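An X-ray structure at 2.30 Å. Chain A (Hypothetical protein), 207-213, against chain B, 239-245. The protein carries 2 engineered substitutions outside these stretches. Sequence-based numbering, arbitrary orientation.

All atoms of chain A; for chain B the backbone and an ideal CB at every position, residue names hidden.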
# COMPACT_ATOMS: atom_id res chain seq x y z
N ARG A 207 4.77 4.16 3.20
CA ARG A 207 3.34 4.48 3.41
C ARG A 207 2.53 4.30 2.11
O ARG A 207 3.01 4.66 1.02
CB ARG A 207 3.17 5.91 3.91
CG ARG A 207 3.65 6.12 5.33
CD ARG A 207 3.67 7.58 5.71
NE ARG A 207 4.79 8.28 5.08
CZ ARG A 207 5.05 9.59 5.20
NH1 ARG A 207 4.26 10.38 5.88
NH2 ARG A 207 6.12 10.10 4.59
N VAL A 208 1.33 3.73 2.24
CA VAL A 208 0.43 3.44 1.09
C VAL A 208 0.32 4.61 0.10
O VAL A 208 0.43 4.42 -1.13
CB VAL A 208 -0.98 2.98 1.60
CG1 VAL A 208 -2.07 3.15 0.55
CG2 VAL A 208 -0.93 1.55 2.10
N ASP A 209 0.12 5.82 0.63
CA ASP A 209 -0.04 7.01 -0.20
C ASP A 209 1.14 7.27 -1.15
O ASP A 209 0.93 7.74 -2.28
CB ASP A 209 -0.26 8.26 0.67
CG ASP A 209 -1.22 9.27 0.03
OD1 ASP A 209 -1.77 8.97 -1.07
OD2 ASP A 209 -1.46 10.33 0.65
N PHE A 210 2.36 6.93 -0.70
CA PHE A 210 3.58 7.21 -1.48
C PHE A 210 4.30 6.02 -2.13
O PHE A 210 5.31 6.20 -2.79
CB PHE A 210 4.56 7.99 -0.60
CG PHE A 210 3.95 9.23 -0.02
CD1 PHE A 210 3.58 10.28 -0.85
CD2 PHE A 210 3.73 9.35 1.33
CE1 PHE A 210 3.01 11.43 -0.33
CE2 PHE A 210 3.15 10.47 1.86
CZ PHE A 210 2.79 11.52 1.03
N ALA A 211 3.73 4.83 -1.97
CA ALA A 211 4.25 3.59 -2.49
C ALA A 211 4.47 3.62 -4.03
O ALA A 211 5.52 3.22 -4.51
CB ALA A 211 3.33 2.47 -2.10
N ALA A 212 3.48 4.08 -4.79
CA ALA A 212 3.65 4.19 -6.23
C ALA A 212 4.77 5.18 -6.56
O ALA A 212 5.61 4.92 -7.44
CB ALA A 212 2.36 4.60 -6.89
N GLY A 213 4.78 6.30 -5.83
CA GLY A 213 5.80 7.33 -5.95
C GLY A 213 7.20 6.88 -5.60
O GLY A 213 8.16 7.35 -6.19
N UNK B 239 -6.44 5.69 -10.87
CA UNK B 239 -5.52 6.75 -10.52
C UNK B 239 -4.10 6.17 -10.53
O UNK B 239 -3.86 5.18 -9.84
CB UNK B 239 -5.87 7.36 -9.16
N UNK B 240 -3.16 6.78 -11.29
CA UNK B 240 -1.78 6.26 -11.43
C UNK B 240 -0.90 6.24 -10.17
O UNK B 240 0.16 5.61 -10.17
CB UNK B 240 -1.06 7.10 -12.49
N UNK B 241 -1.31 6.94 -9.12
CA UNK B 241 -0.52 7.00 -7.88
C UNK B 241 -1.18 6.37 -6.67
O UNK B 241 -0.57 6.34 -5.59
CB UNK B 241 -0.20 8.46 -7.55
N UNK B 242 -2.36 5.79 -6.86
CA UNK B 242 -3.15 5.21 -5.79
C UNK B 242 -2.92 3.71 -5.59
O UNK B 242 -2.81 2.94 -6.55
CB UNK B 242 -4.63 5.46 -6.07
N UNK B 243 -2.90 3.34 -4.32
CA UNK B 243 -2.69 1.97 -3.87
C UNK B 243 -3.80 1.46 -2.96
O UNK B 243 -4.09 0.27 -2.96
CB UNK B 243 -1.35 1.87 -3.14
N UNK B 244 -4.42 2.36 -2.20
CA UNK B 244 -5.29 1.97 -1.07
C UNK B 244 -6.50 1.10 -1.35
O UNK B 244 -7.02 0.46 -0.43
CB UNK B 244 -5.80 3.25 -0.40
N UNK B 245 -6.96 1.06 -2.58
CA UNK B 245 -8.10 0.22 -2.89
C UNK B 245 -7.77 -1.27 -2.69
O UNK B 245 -8.62 -2.02 -2.23
CB UNK B 245 -8.56 0.48 -4.33

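Position 239 has nothing of chain A within 5.5 Å of its ideal CB, and its phi/psi of -88/126° is open to most residues, so the contact does not select a side chain. The deposited residue is H239(B), whose ND1 accepts a hydrogen bond from the backbone N of 241 at 3.0 Å, while its carbonyl opens a type I turn ending at 242.

At position 240, the CA-to-CB bond points sideways and again meets nothing within 5.5 Å. A phi of -65° in the second place of a type I turn admits many residues, proline among them. It is P240(B), and its closest approach to chain A is through the backbone: O lies 4.1 Å from A212(A) CB.

Position 241 comes close with its main chain, its CA lying 5.3 Å from A212(A) CA. The ideal CB would point sideways, 4.7 Å from A212(A) CB and 5.4 Å from D209(A) O; these distances leave room for a small side chain, and phi/psi of -114/2° does not require glycine. The deposited residue is nevertheless G241(B). Its O packs 3.6 Å from A212(A) CB and lies within hydrogen-bonding geometry of three waters: water 1 at 2.7 Å, water 3 at 2.9 Å and water 4 at 2.7 Å. D209(A) OD1 is a further acceptor in reach of water 4 at 2.8 Å. These waters have more acceptors in reach than protons, so not every donation can be made at once. Water 3 accepts from G213(A) N at 3.2 Å, so bridging waters link chain A to this carbonyl.

Position 242 points away, and chain A sets no preference. It is S242(B), with chi1 at -179° (t) and OG hydrogen-bonded elsewhere in the structure.

Position 243 points toward chain A. Its ideal CB stands 3.7 Å from V208(A) O and 4.8 Å from A211(A) CB, a mixed surface of carbonyl and methyl groups. Serine, threonine, alanine or valine would be reasonable candidates. The residue is T243(B), chi1 -69° (m). Its OG1 lies 4.0 Å from A211(A) CB and hydrogen-bonds to water 1 at 2.6 Å; that water has V208(A) O in reach as an acceptor at 2.7 Å and accepts from A212(A) N at 3.1 Å. No direct hydrogen bond joins the stretches, so water carries the polar link.

Position 244 points sideways, but its ideal CB is 3.9 Å from V208(A) CG1, favouring a small or apolar group. A244(B) supplies a methyl, with CB 3.8 Å from V208(A) CG1 in an apolar contact.

Position 245 is out of reach, leaving the choice open. T245(B) has its OG1 hydrogen-bonded elsewhere in the structure.

Chain B (239-245) HPGSTAT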
# COMPACT_ATOMS: atom_id res chain seq x y z
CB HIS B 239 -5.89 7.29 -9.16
CG HIS B 239 -5.17 8.54 -8.78
ND1 HIS B 239 -3.80 8.59 -8.69
CD2 HIS B 239 -5.63 9.76 -8.41
CE1 HIS B 239 -3.44 9.81 -8.30
NE2 HIS B 239 -4.53 10.53 -8.13
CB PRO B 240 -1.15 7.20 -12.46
CG PRO B 240 -1.94 8.44 -12.37
CD PRO B 240 -3.33 8.03 -12.06
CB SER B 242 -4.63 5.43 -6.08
OG SER B 242 -5.42 4.89 -5.04
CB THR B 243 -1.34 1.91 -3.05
OG1 THR B 243 -0.22 2.13 -3.91
CG2 THR B 243 -1.14 0.61 -2.32
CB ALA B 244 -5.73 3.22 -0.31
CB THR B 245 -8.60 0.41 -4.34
OG1 THR B 245 -8.84 1.80 -4.59
CG2 THR B 245 -9.89 -0.36 -4.55
O HOH W 1 0.58 4.60 -3.84
O HOH W 2 -2.76 5.21 -2.14
O HOH W 3 1.99 7.28 -4.74
O HOH W 4 -1.76 7.86 -3.65
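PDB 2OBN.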